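Local coordinates for xylulose kinase (Escherichia coli, PDB 2ITM), which catalyses the ATP-dependent phosphorylation of D-xylulose to D-xylulose 5-phosphate and works as a homodimer of the FGGY kinase family, at residues Leu7-Val12 with Ala74-Gly79; Glu29-Ser34 with Glu46-Ala51; Tyr259-Glu264 with Cys383-Gln388. All coordinates share one frame; numbering follows the deposited sequence.

Interactions 1 and 2 lie in the N-terminal domain and share one sheet, whereas interaction 3 belongs to the C-terminal domain. Strands 11-17 and 23-30 are neighbours in the N-terminal sheet, and the first two contacts have centres about 10 Å apart. They meet directly: V12 N lies 2.8 Å from E29 O, a probable hydrogen bond. Interaction 1 supplies part of the sugar pocket through M77 and H78, and D233, the probable proton acceptor, also binds the sugar; in interaction 2 the side chain of W48 stays about 11 Å from it. Interaction 3, centred about 25 Å from interaction 1, touches neither of the others, and its Y259 side chain is likewise about 11 Å from the sugar.

Interaction 1: residues Leu7-Val12 with Ala74-Gly79; sequences LGTSGV and AGQMHG. With XUL (D-xylulose), chain C.
Q76 reaches two successive carbonyls of the 7-12 segment, bonding L7 O firmly with its backbone N and G8 O only weakly with its own side-chain amide. The setting is the actin-like ATPase fold of FGGY kinases, where strands 2-7 and 70-75 run parallel and L7 pairs with G75. L7 N donates to A74 O at 2.8 Å, and Q76 N returns the bond to L7 O, also at 2.8 Å and nearly along the C=O axis. G75 CA adds a CH...O contact to L7 O at 3.2 Å. Past the strand ends, the side chain of Q76 adds its weak bond: CG sits between the backbone N and the carbonyl carbon (chi1 63°), and NE2 lies 3.0 Å from G8 O in a bent geometry. T9 crosses this chain at about a right angle, its OG1 3.9 Å from Q76 CB and itself hydrogen-bonded to W96. Within 7-12, G8 N bonds to G11 O across the connection between antiparallel strands 2-7 and 11-17. The two residues after Q76 meet the substrate. M77 N donates to O5 of D-xylulose at 2.8 Å, while H78 ND1 is engaged by G173 O. At the other end of the sugar, H78 NE2 and O1 share an almost straight hydrogen bond of 3.1 Å, with C1 lying at the edge of the imidazole, in its plane.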
ATOM      1  N   LEU A   7       3.945   7.035 -37.599  1.00 24.82           N
ATOM      2  CA  LEU A   7       5.100   7.435 -36.831  1.00 19.26           C
ATOM      3  C   LEU A   7       4.732   7.520 -35.366  1.00 33.44           C
ATOM      4  O   LEU A   7       4.233   8.533 -34.898  1.00 25.83           O
ATOM      5  CB  LEU A   7       5.607   8.789 -37.331  1.00 26.85           C
ATOM      6  CG  LEU A   7       7.089   9.067 -37.364  1.00 32.72           C
ATOM      7  CD1 LEU A   7       7.358  10.534 -37.366  1.00 23.03           C
ATOM      8  CD2 LEU A   7       7.793   8.410 -36.227  1.00 34.26           C
ATOM      9  N   GLY A   8       4.985   6.441 -34.650  1.00 21.58           N
ATOM     10  CA  GLY A   8       4.781   6.415 -33.225  1.00 26.17           C
ATOM     11  C   GLY A   8       5.950   6.959 -32.460  1.00 30.00           C
ATOM     12  O   GLY A   8       6.870   7.527 -33.028  1.00 23.37           O
ATOM     13  N   THR A   9       5.909   6.789 -31.150  1.00 25.23           N
ATOM     14  CA  THR A   9       7.026   7.166 -30.312  1.00 32.45           C
ATOM     15  C   THR A   9       8.059   6.043 -30.228  1.00 21.61           C
ATOM     16  O   THR A   9       9.241   6.292 -30.254  1.00 30.02           O
ATOM     17  CB  THR A   9       6.549   7.568 -28.919  1.00 32.47           C
ATOM     18  OG1 THR A   9       5.381   8.380 -29.025  1.00 34.88           O
ATOM     19  CG2 THR A   9       7.530   8.502 -28.291  1.00 39.13           C
ATOM     20  N   SER A  10       7.589   4.814 -30.140  1.00 28.37           N
ATOM     21  CA  SER A  10       8.468   3.696 -29.859  1.00 29.31           C
ATOM     22  C   SER A  10       8.748   2.875 -31.094  1.00 31.15           C
ATOM     23  O   SER A  10       9.501   1.924 -31.032  1.00 37.08           O
ATOM     24  CB  SER A  10       7.867   2.807 -28.788  1.00 45.45           C
ATOM     25  OG  SER A  10       6.697   2.211 -29.244  1.00 43.91           O
ATOM     26  N   GLY A  11       8.139   3.270 -32.193  1.00 34.06           N
ATOM     27  CA  GLY A  11       8.444   2.725 -33.500  1.00 29.97           C
ATOM     28  C   GLY A  11       7.614   3.285 -34.644  1.00 24.57           C
ATOM     29  O   GLY A  11       6.674   4.028 -34.430  1.00 22.73           O
ATOM     30  N   VAL A  12       7.976   2.918 -35.865  1.00 28.70           N
ATOM     31  CA  VAL A  12       7.105   3.111 -37.013  1.00 30.66           C
ATOM     32  C   VAL A  12       6.431   1.853 -37.521  1.00 32.60           C
ATOM     33  O   VAL A  12       7.012   0.781 -37.554  1.00 26.61           O
ATOM     34  CB  VAL A  12       7.794   3.823 -38.175  1.00 31.77           C
ATOM     35  CG1 VAL A  12       8.340   5.139 -37.750  1.00 35.63           C
ATOM     36  CG2 VAL A  12       8.890   2.968 -38.764  1.00 67.35           C
ATOM     37  N   ALA A  74       0.202   9.108 -40.346  1.00 20.46           N
ATOM     38  CA  ALA A  74      -0.187   9.580 -39.035  1.00 25.05           C
ATOM     39  C   ALA A  74       1.012   9.574 -38.089  1.00 26.83           C
ATOM     40  O   ALA A  74       2.038   8.989 -38.400  1.00 23.27           O
ATOM     41  CB  ALA A  74      -1.281   8.705 -38.454  1.00 17.48           C
ATOM     42  N   GLY A  75       0.869  10.227 -36.948  1.00 24.27           N
ATOM     43  CA  GLY A  75       2.003  10.540 -36.108  1.00 30.18           C
ATOM     44  C   GLY A  75       1.700  10.891 -34.667  1.00 26.29           C
ATOM     45  O   GLY A  75       0.674  11.471 -34.353  1.00 19.28           O
ATOM     46  N   GLN A  76       2.624  10.525 -33.799  1.00 23.03           N
ATOM     47  CA  GLN A  76       2.738  11.116 -32.486  1.00 25.95           C
ATOM     48  C   GLN A  76       2.562  12.629 -32.537  1.00 21.10           C
ATOM     49  O   GLN A  76       3.207  13.314 -33.305  1.00 22.18           O
ATOM     50  CB  GLN A  76       4.066  10.727 -31.824  1.00 20.02           C
ATOM     51  CG  GLN A  76       5.299  11.221 -32.545  1.00 25.51           C
ATOM     52  CD  GLN A  76       6.563  11.156 -31.708  1.00 27.88           C
ATOM     53  OE1 GLN A  76       6.700  11.862 -30.731  1.00 22.14           O
ATOM     54  NE2 GLN A  76       7.489  10.314 -32.118  1.00 28.20           N
ATOM     55  N   MET A  77       1.668  13.125 -31.706  1.00 21.62           N
ATOM     56  CA  MET A  77       1.230  14.503 -31.785  1.00 17.46           C
ATOM     57  C   MET A  77       2.215  15.437 -31.074  1.00 24.65           C
ATOM     58  O   MET A  77       3.028  14.993 -30.291  1.00 20.81           O
ATOM     59  CB  MET A  77      -0.175  14.636 -31.204  1.00 26.04           C
ATOM     60  CG  MET A  77      -1.205  13.687 -31.819  1.00 17.46           C
ATOM     61  SD  MET A  77      -2.759  13.635 -30.941  1.00 30.51           S
ATOM     62  CE  MET A  77      -3.395  15.208 -31.369  1.00 13.24           C
ATOM     63  N   HIS A  78       2.125  16.729 -31.365  1.00 18.14           N
ATOM     64  CA  HIS A  78       2.700  17.762 -30.515  1.00 22.40           C
ATOM     65  C   HIS A  78       4.224  17.898 -30.469  1.00 22.14           C
ATOM     66  O   HIS A  78       4.742  18.731 -29.749  1.00 44.56           O
ATOM     67  CB  HIS A  78       2.379  17.503 -29.051  1.00 15.62           C
ATOM     68  CG  HIS A  78       0.927  17.311 -28.773  1.00 21.28           C
ATOM     69  ND1 HIS A  78      -0.024  18.246 -29.104  1.00 27.48           N
ATOM     70  CD2 HIS A  78       0.265  16.295 -28.180  1.00 27.64           C
ATOM     71  CE1 HIS A  78      -1.209  17.811 -28.732  1.00 25.73           C
ATOM     72  NE2 HIS A  78      -1.061  16.628 -28.173  1.00 22.18           N
ATOM     73  N   GLY A  79       4.931  17.050 -31.205  1.00 25.38           N
ATOM     74  CA  GLY A  79       6.378  17.074 -31.250  1.00 24.03           C
ATOM     75  C   GLY A  79       6.850  18.313 -31.988  1.00 30.28           C
ATOM     76  O   GLY A  79       6.364  18.631 -33.057  1.00 19.27           O
TER
HETATM   77  C1  XUL C4930      -2.203  14.035 -26.426  1.00 94.04           C
HETATM   78  C2  XUL C4930      -2.256  12.553 -26.753  1.00101.84           C
HETATM   79  C3  XUL C4930      -1.620  12.082 -28.013  1.00 47.09           C
HETATM   80  C4  XUL C4930      -0.455  11.232 -27.581  1.00 57.13           C
HETATM   81  C5  XUL C4930       0.550  10.998 -28.689  1.00 32.58           C
HETATM   82  O1  XUL C4930      -3.246  14.730 -27.060  1.00 49.32           O
HETATM   83  O2  XUL C4930      -2.349  11.623 -25.697  1.00 96.61           O
HETATM   84  O3  XUL C4930      -1.097  13.221 -28.632  1.00101.39           O
HETATM   85  O4  XUL C4930       0.141  11.954 -26.539  1.00 93.06           O
HETATM   86  O5  XUL C4930       0.140  11.693 -29.824  1.00 37.74           O

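Interaction 2: residues Glu29-Ser34 with Glu46-Ala51; sequences EKLTVS and EQWWQA
The indole of W48 is approached obliquely by L31, nearest at CD1, which lies 4.1 Å from L31 CD2, with the two side chains crossing at about a right angle. Elsewhere the indole touches P152 and Y155. The other flat group is the amide end of Q47: L31 CD1 lies 3.5 Å from Q47 CD, as the two chains slide past each other in opposite directions. Q47 CG, anti to its backbone N (chi1 -167°), is itself 3.6 Å from L31 CD1. The side chains of T32 and Q47 cross at about a right angle. L31 CD1 also touches A51 CB at 3.6 Å, so one methyl reaches two successive turns of the helix while the other lies near W48 CD1. E29 brushes the helix with its aliphatic part, CG being 3.6 Å from A51 O, and its carboxylate forms a salt bridge with R54. The result is a helix packed against the end of edge strand 23-30 and the loop after it, in a beta-alpha-beta crossover: helix 45-62 connects strand 23-30 to the parallel strand 70-75. It leans on the sheet from one side, with L7 touching L31 and W48, V12 touching A51, and W48 also touching helix 152-161.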
ATOM      1  N   GLU A  29       9.205  -1.020 -37.336  1.00 35.79           N
ATOM      2  CA  GLU A  29      10.596  -0.742 -37.023  1.00 35.43           C
ATOM      3  C   GLU A  29      10.697   0.045 -35.740  1.00 34.18           C
ATOM      4  O   GLU A  29       9.934   0.963 -35.511  1.00 33.05           O
ATOM      5  CB  GLU A  29      11.251   0.042 -38.146  1.00 30.25           C
ATOM      6  CG  GLU A  29      11.445  -0.735 -39.436  1.00 27.53           C
ATOM      7  CD  GLU A  29      12.603  -1.687 -39.346  1.00 48.78           C
ATOM      8  OE1 GLU A  29      13.630  -1.301 -38.764  1.00 38.58           O
ATOM      9  OE2 GLU A  29      12.478  -2.815 -39.846  1.00 53.52           O
ATOM     10  N   LYS A  30      11.653  -0.318 -34.904  1.00 30.28           N
ATOM     11  CA  LYS A  30      11.758   0.263 -33.586  1.00 44.25           C
ATOM     12  C   LYS A  30      12.408   1.624 -33.609  1.00 40.39           C
ATOM     13  O   LYS A  30      13.135   1.960 -34.527  1.00 26.55           O
ATOM     14  CB  LYS A  30      12.458  -0.690 -32.620  1.00 57.07           C
ATOM     15  CG  LYS A  30      11.553  -1.793 -32.105  1.00 53.35           C
ATOM     16  CD  LYS A  30      12.193  -2.618 -31.004  1.00 53.83           C
ATOM     17  CE  LYS A  30      11.645  -4.028 -31.016  1.00 60.04           C
ATOM     18  NZ  LYS A  30      11.421  -4.578 -29.662  1.00 58.03           N
ATOM     19  N   LEU A  31      12.109   2.411 -32.584  1.00 32.57           N
ATOM     20  CA  LEU A  31      12.691   3.721 -32.384  1.00 33.74           C
ATOM     21  C   LEU A  31      13.194   3.838 -30.945  1.00 43.58           C
ATOM     22  O   LEU A  31      12.534   3.391 -30.026  1.00 43.27           O
ATOM     23  CB  LEU A  31      11.616   4.772 -32.600  1.00 28.85           C
ATOM     24  CG  LEU A  31      11.675   5.803 -33.717  1.00 30.63           C
ATOM     25  CD1 LEU A  31      12.580   5.449 -34.837  1.00 34.70           C
ATOM     26  CD2 LEU A  31      10.301   6.119 -34.213  1.00 27.91           C
ATOM     27  N   THR A  32      14.338   4.469 -30.742  1.00 41.45           N
ATOM     28  CA  THR A  32      14.733   4.864 -29.394  1.00 43.25           C
ATOM     29  C   THR A  32      14.276   6.259 -29.009  1.00 36.14           C
ATOM     30  O   THR A  32      13.975   7.077 -29.856  1.00 35.38           O
ATOM     31  CB  THR A  32      16.246   4.727 -29.171  1.00 35.14           C
ATOM     32  OG1 THR A  32      16.942   5.573 -30.080  1.00 40.87           O
ATOM     33  CG2 THR A  32      16.725   3.343 -29.530  1.00 34.82           C
ATOM     34  N   VAL A  33      14.242   6.510 -27.710  1.00 38.80           N
ATOM     35  CA  VAL A  33      14.002   7.840 -27.181  1.00 33.41           C
ATOM     36  C   VAL A  33      15.182   8.250 -26.330  1.00 49.07           C
ATOM     37  O   VAL A  33      15.844   7.417 -25.724  1.00 40.49           O
ATOM     38  CB  VAL A  33      12.756   7.870 -26.305  1.00 35.97           C
ATOM     39  CG1 VAL A  33      12.485   9.267 -25.794  1.00 26.71           C
ATOM     40  CG2 VAL A  33      11.572   7.326 -27.052  1.00 35.04           C
ATOM     41  N   SER A  34      15.448   9.542 -26.301  1.00 36.01           N
ATOM     42  CA  SER A  34      16.620  10.049 -25.631  1.00 37.16           C
ATOM     43  C   SER A  34      16.217  11.042 -24.549  1.00 33.75           C
ATOM     44  O   SER A  34      15.455  11.962 -24.793  1.00 28.24           O
ATOM     45  CB  SER A  34      17.578  10.672 -26.636  1.00 27.14           C
ATOM     46  OG  SER A  34      18.309  11.720 -26.055  1.00 38.42           O
ATOM     47  N   GLU A  46      16.056  12.512 -37.935  1.00 31.15           N
ATOM     48  CA  GLU A  46      16.687  11.609 -38.871  1.00 27.70           C
ATOM     49  C   GLU A  46      16.397  10.137 -38.587  1.00 26.82           C
ATOM     50  O   GLU A  46      16.242   9.352 -39.502  1.00 30.70           O
ATOM     51  CB  GLU A  46      18.186  11.871 -38.972  1.00 31.67           C
ATOM     52  CG  GLU A  46      18.898  11.032 -40.011  1.00 41.73           C
ATOM     53  CD  GLU A  46      18.510  11.384 -41.428  1.00 42.49           C
ATOM     54  OE1 GLU A  46      18.261  12.565 -41.705  1.00 54.17           O
ATOM     55  OE2 GLU A  46      18.462  10.475 -42.263  1.00 42.05           O
ATOM     56  N   GLN A  47      16.312   9.776 -37.318  1.00 26.39           N
ATOM     57  CA  GLN A  47      15.907   8.441 -36.941  1.00 29.57           C
ATOM     58  C   GLN A  47      14.488   8.091 -37.380  1.00 21.72           C
ATOM     59  O   GLN A  47      14.209   6.939 -37.664  1.00 20.85           O
ATOM     60  CB  GLN A  47      16.084   8.205 -35.443  1.00 46.68           C
ATOM     61  CG  GLN A  47      15.970   6.730 -35.026  1.00 79.00           C
ATOM     62  CD  GLN A  47      15.677   6.517 -33.519  1.00 85.29           C
ATOM     63  OE1 GLN A  47      15.340   7.464 -32.810  1.00 59.79           O
ATOM     64  NE2 GLN A  47      15.808   5.278 -33.053  1.00 41.85           N
ATOM     65  N   TRP A  48      13.599   9.080 -37.435  1.00 21.20           N
ATOM     66  CA  TRP A  48      12.265   8.875 -37.991  1.00 27.68           C
ATOM     67  C   TRP A  48      12.359   8.437 -39.441  1.00 30.89           C
ATOM     68  O   TRP A  48      11.676   7.529 -39.872  1.00 32.98           O
ATOM     69  CB  TRP A  48      11.415  10.136 -37.899  1.00 33.42           C
ATOM     70  CG  TRP A  48      11.156  10.626 -36.521  1.00 25.53           C
ATOM     71  CD1 TRP A  48      11.180   9.906 -35.377  1.00 20.19           C
ATOM     72  CD2 TRP A  48      10.814  11.974 -36.146  1.00 24.27           C
ATOM     73  NE1 TRP A  48      10.875  10.701 -34.288  1.00 27.80           N
ATOM     74  CE2 TRP A  48      10.644  11.989 -34.751  1.00 18.27           C
ATOM     75  CE3 TRP A  48      10.634  13.165 -36.849  1.00 20.94           C
ATOM     76  CZ2 TRP A  48      10.325  13.135 -34.042  1.00 31.71           C
ATOM     77  CZ3 TRP A  48      10.320  14.296 -36.163  1.00 22.89           C
ATOM     78  CH2 TRP A  48      10.168  14.284 -34.781  1.00 28.65           C
ATOM     79  N   TRP A  49      13.220   9.099 -40.195  1.00 37.39           N
ATOM     80  CA  TRP A  49      13.290   8.823 -41.604  1.00 27.06           C
ATOM     81  C   TRP A  49      13.905   7.462 -41.842  1.00 33.26           C
ATOM     82  O   TRP A  49      13.347   6.653 -42.559  1.00 23.59           O
ATOM     83  CB  TRP A  49      14.065   9.887 -42.357  1.00 21.06           C
ATOM     84  CG  TRP A  49      14.403   9.446 -43.733  1.00 33.20           C
ATOM     85  CD1 TRP A  49      15.604   9.012 -44.176  1.00 39.97           C
ATOM     86  CD2 TRP A  49      13.517   9.357 -44.843  1.00 34.36           C
ATOM     87  NE1 TRP A  49      15.531   8.677 -45.500  1.00 33.17           N
ATOM     88  CE2 TRP A  49      14.253   8.877 -45.931  1.00 34.79           C
ATOM     89  CE3 TRP A  49      12.165   9.634 -45.030  1.00 25.09           C
ATOM     90  CZ2 TRP A  49      13.692   8.675 -47.172  1.00 42.36           C
ATOM     91  CZ3 TRP A  49      11.630   9.448 -46.241  1.00 22.89           C
ATOM     92  CH2 TRP A  49      12.385   8.980 -47.303  1.00 40.16           C
ATOM     93  N   GLN A  50      15.059   7.220 -41.239  1.00 30.02           N
ATOM     94  CA  GLN A  50      15.739   5.956 -41.427  1.00 29.61           C
ATOM     95  C   GLN A  50      14.839   4.790 -41.050  1.00 33.68           C
ATOM     96  O   GLN A  50      14.823   3.775 -41.722  1.00 34.54           O
ATOM     97  CB  GLN A  50      17.061   5.908 -40.655  1.00 33.36           C
ATOM     98  CG  GLN A  50      18.086   6.958 -41.083  1.00 50.49           C
ATOM     99  CD  GLN A  50      18.445   6.882 -42.550  1.00 53.94           C
ATOM    100  OE1 GLN A  50      18.828   7.876 -43.150  1.00 54.22           O
ATOM    101  NE2 GLN A  50      18.320   5.706 -43.127  1.00 41.80           N
ATOM    102  N   ALA A  51      14.081   4.949 -39.980  1.00 26.02           N
ATOM    103  CA  ALA A  51      13.142   3.927 -39.580  1.00 29.38           C
ATOM    104  C   ALA A  51      12.053   3.709 -40.605  1.00 24.71           C
ATOM    105  O   ALA A  51      11.703   2.580 -40.899  1.00 31.97           O
ATOM    106  CB  ALA A  51      12.549   4.227 -38.238  1.00 34.14           C
TER

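Interaction 3: residues Tyr259-Glu264 with Cys383-Gln388; sequences YFAVSE and CGIKPQ
I385 places CG2 anti to its backbone N and CG1 anti to its carbonyl carbon (chi1 -57°), and chi2 of -90° then sets CD1, bringing the side chain up to A261 and S263. CG2 reaches A261 CB at 3.7 Å; CD1 lies 3.7 Å from S263 CB and also 3.9 Å from A261 CB. V380 and L287 also touch I385. Y259 has CG anti to its backbone N (chi1 -172°), and its OH comes within 3.9 Å of P387 CG. That hydroxyl has its polar partner in H381, near the end of helix 358-381. The contact therefore joins a sheet strand of the C-terminal domain to the connection leading from helix 358-381 into strand 390-393. G384, the first residue to leave helical geometry, has a positive phi, a backbone shape that suits glycine. One water links the two segments, accepting from E264 N at 3.0 Å and donating to G384 O at 2.7 Å. No direct hydrogen bond joins the two segments: the direct contact is van der Waals packing centred on I385, consistent with a fit governed by shape, with the water as a polar link.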
ATOM      1  N   TYR A 259     -10.273   7.945 -24.366  1.00 25.31           N
ATOM      2  CA  TYR A 259     -11.657   8.106 -24.774  1.00 27.74           C
ATOM      3  C   TYR A 259     -11.761   9.182 -25.830  1.00 30.74           C
ATOM      4  O   TYR A 259     -11.370  10.314 -25.609  1.00 31.28           O
ATOM      5  CB  TYR A 259     -12.541   8.434 -23.570  1.00 28.25           C
ATOM      6  CG  TYR A 259     -14.035   8.433 -23.824  1.00 16.11           C
ATOM      7  CD1 TYR A 259     -14.676   7.330 -24.337  1.00 26.85           C
ATOM      8  CD2 TYR A 259     -14.809   9.542 -23.518  1.00 23.69           C
ATOM      9  CE1 TYR A 259     -16.028   7.334 -24.557  1.00 30.11           C
ATOM     10  CE2 TYR A 259     -16.165   9.553 -23.735  1.00 22.43           C
ATOM     11  CZ  TYR A 259     -16.768   8.442 -24.256  1.00 32.55           C
ATOM     12  OH  TYR A 259     -18.112   8.441 -24.471  1.00 36.25           O
ATOM     13  N   PHE A 260     -12.287   8.807 -26.985  1.00 27.36           N
ATOM     14  CA  PHE A 260     -12.341   9.678 -28.145  1.00 25.43           C
ATOM     15  C   PHE A 260     -13.787   9.786 -28.601  1.00 29.91           C
ATOM     16  O   PHE A 260     -14.429   8.781 -28.858  1.00 29.14           O
ATOM     17  CB  PHE A 260     -11.477   9.085 -29.259  1.00 33.49           C
ATOM     18  CG  PHE A 260     -11.291   9.979 -30.437  1.00 16.13           C
ATOM     19  CD1 PHE A 260     -10.068  10.539 -30.708  1.00 35.66           C
ATOM     20  CD2 PHE A 260     -12.325  10.227 -31.296  1.00 34.85           C
ATOM     21  CE1 PHE A 260      -9.890  11.352 -31.794  1.00 36.37           C
ATOM     22  CE2 PHE A 260     -12.152  11.039 -32.392  1.00 28.07           C
ATOM     23  CZ  PHE A 260     -10.936  11.602 -32.634  1.00 38.66           C
ATOM     24  N   ALA A 261     -14.294  11.002 -28.650  1.00 19.55           N
ATOM     25  CA  ALA A 261     -15.662  11.229 -29.050  1.00 28.94           C
ATOM     26  C   ALA A 261     -15.772  12.377 -30.032  1.00 34.25           C
ATOM     27  O   ALA A 261     -15.318  13.476 -29.760  1.00 31.23           O
ATOM     28  CB  ALA A 261     -16.522  11.477 -27.854  1.00 31.52           C
ATOM     29  N   VAL A 262     -16.383  12.109 -31.172  1.00 22.19           N
ATOM     30  CA  VAL A 262     -16.681  13.133 -32.150  1.00 23.97           C
ATOM     31  C   VAL A 262     -17.834  14.008 -31.702  1.00 21.17           C
ATOM     32  O   VAL A 262     -18.870  13.514 -31.316  1.00 29.86           O
ATOM     33  CB  VAL A 262     -17.048  12.521 -33.492  1.00 33.31           C
ATOM     34  CG1 VAL A 262     -17.424  13.584 -34.460  1.00 30.29           C
ATOM     35  CG2 VAL A 262     -15.917  11.698 -34.023  1.00 31.85           C
ATOM     36  N   SER A 263     -17.631  15.314 -31.761  1.00 33.58           N
ATOM     37  CA  SER A 263     -18.565  16.269 -31.185  1.00 25.49           C
ATOM     38  C   SER A 263     -19.466  16.884 -32.238  1.00 41.24           C
ATOM     39  O   SER A 263     -19.207  16.783 -33.424  1.00 29.28           O
ATOM     40  CB  SER A 263     -17.834  17.368 -30.420  1.00 31.10           C
ATOM     41  OG  SER A 263     -16.985  18.120 -31.247  1.00 33.20           O
ATOM     42  N   GLU A 264     -20.519  17.541 -31.776  1.00 34.20           N
ATOM     43  CA  GLU A 264     -21.329  18.390 -32.621  1.00 40.87           C
ATOM     44  C   GLU A 264     -20.735  19.781 -32.782  1.00 46.17           C
ATOM     45  O   GLU A 264     -20.926  20.660 -31.952  1.00 34.38           O
ATOM     46  CB  GLU A 264     -22.756  18.465 -32.097  1.00 51.51           C
ATOM     47  CG  GLU A 264     -23.771  18.955 -33.110  1.00 60.96           C
ATOM     48  CD  GLU A 264     -23.919  18.033 -34.302  1.00 54.59           C
ATOM     49  OE1 GLU A 264     -24.388  16.901 -34.123  1.00 71.94           O
ATOM     50  OE2 GLU A 264     -23.576  18.443 -35.418  1.00 49.44           O
ATOM     51  N   CYS A 383     -19.291  17.746 -21.271  1.00 25.51           N
ATOM     52  CA  CYS A 383     -18.788  18.809 -22.119  1.00 32.83           C
ATOM     53  C   CYS A 383     -19.789  19.069 -23.233  1.00 35.57           C
ATOM     54  O   CYS A 383     -19.781  20.120 -23.847  1.00 34.90           O
ATOM     55  CB  CYS A 383     -17.409  18.456 -22.690  1.00 24.37           C
ATOM     56  SG  CYS A 383     -16.053  18.434 -21.507  1.00 28.49           S
ATOM     57  N   GLY A 384     -20.655  18.091 -23.467  1.00 41.86           N
ATOM     58  CA  GLY A 384     -21.673  18.162 -24.495  1.00 35.32           C
ATOM     59  C   GLY A 384     -21.643  17.009 -25.478  1.00 34.12           C
ATOM     60  O   GLY A 384     -22.057  17.158 -26.612  1.00 35.79           O
ATOM     61  N   ILE A 385     -21.150  15.859 -25.045  1.00 28.35           N
ATOM     62  CA  ILE A 385     -21.162  14.660 -25.869  1.00 38.26           C
ATOM     63  C   ILE A 385     -22.236  13.700 -25.389  1.00 36.77           C
ATOM     64  O   ILE A 385     -22.348  13.438 -24.206  1.00 49.09           O
ATOM     65  CB  ILE A 385     -19.785  13.962 -25.835  1.00 40.40           C
ATOM     66  CG1 ILE A 385     -18.681  14.914 -26.283  1.00 39.86           C
ATOM     67  CG2 ILE A 385     -19.794  12.720 -26.687  1.00 34.57           C
ATOM     68  CD1 ILE A 385     -18.421  14.898 -27.744  1.00 38.00           C
ATOM     69  N   LYS A 386     -23.026  13.177 -26.311  1.00 48.10           N
ATOM     70  CA  LYS A 386     -24.075  12.236 -25.957  1.00 41.91           C
ATOM     71  C   LYS A 386     -24.142  11.044 -26.900  1.00 34.90           C
ATOM     72  O   LYS A 386     -24.817  11.078 -27.918  1.00 33.70           O
ATOM     73  CB  LYS A 386     -25.425  12.945 -25.881  1.00 63.31           C
ATOM     74  CG  LYS A 386     -26.605  12.058 -25.512  1.00 67.66           C
ATOM     75  CD  LYS A 386     -26.362  11.256 -24.259  1.00 73.52           C
ATOM     76  CE  LYS A 386     -26.411   9.766 -24.544  1.00 78.19           C
ATOM     77  NZ  LYS A 386     -25.352   8.996 -23.821  1.00 56.22           N
ATOM     78  N   PRO A 387     -23.436   9.987 -26.540  1.00 33.51           N
ATOM     79  CA  PRO A 387     -23.310   8.819 -27.404  1.00 41.22           C
ATOM     80  C   PRO A 387     -24.530   7.905 -27.331  1.00 42.78           C
ATOM     81  O   PRO A 387     -25.089   7.727 -26.266  1.00 44.31           O
ATOM     82  CB  PRO A 387     -22.069   8.118 -26.860  1.00 35.29           C
ATOM     83  CG  PRO A 387     -21.899   8.623 -25.508  1.00 47.39           C
ATOM     84  CD  PRO A 387     -22.427  10.005 -25.474  1.00 42.09           C
ATOM     85  N   GLN A 388     -24.917   7.349 -28.453  1.00 43.30           N
ATOM     86  CA  GLN A 388     -25.882   6.260 -28.465  1.00 36.15           C
ATOM     87  C   GLN A 388     -25.246   4.980 -27.981  1.00 46.65           C
ATOM     88  O   GLN A 388     -25.865   4.167 -27.308  1.00 36.40           O
ATOM     89  CB  GLN A 388     -26.392   6.021 -29.874  1.00 48.16           C
ATOM     90  CG  GLN A 388     -26.805   7.245 -30.639  1.00 68.41           C
ATOM     91  CD  GLN A 388     -27.181   6.913 -32.063  1.00 56.15           C
ATOM     92  OE1 GLN A 388     -27.782   5.880 -32.319  1.00 79.16           O
ATOM     93  NE2 GLN A 388     -26.824   7.775 -32.985  1.00 69.48           N
TER
HETATM   94  O   HOH W   1     -21.717  16.435 -29.239  1.00 31.70           O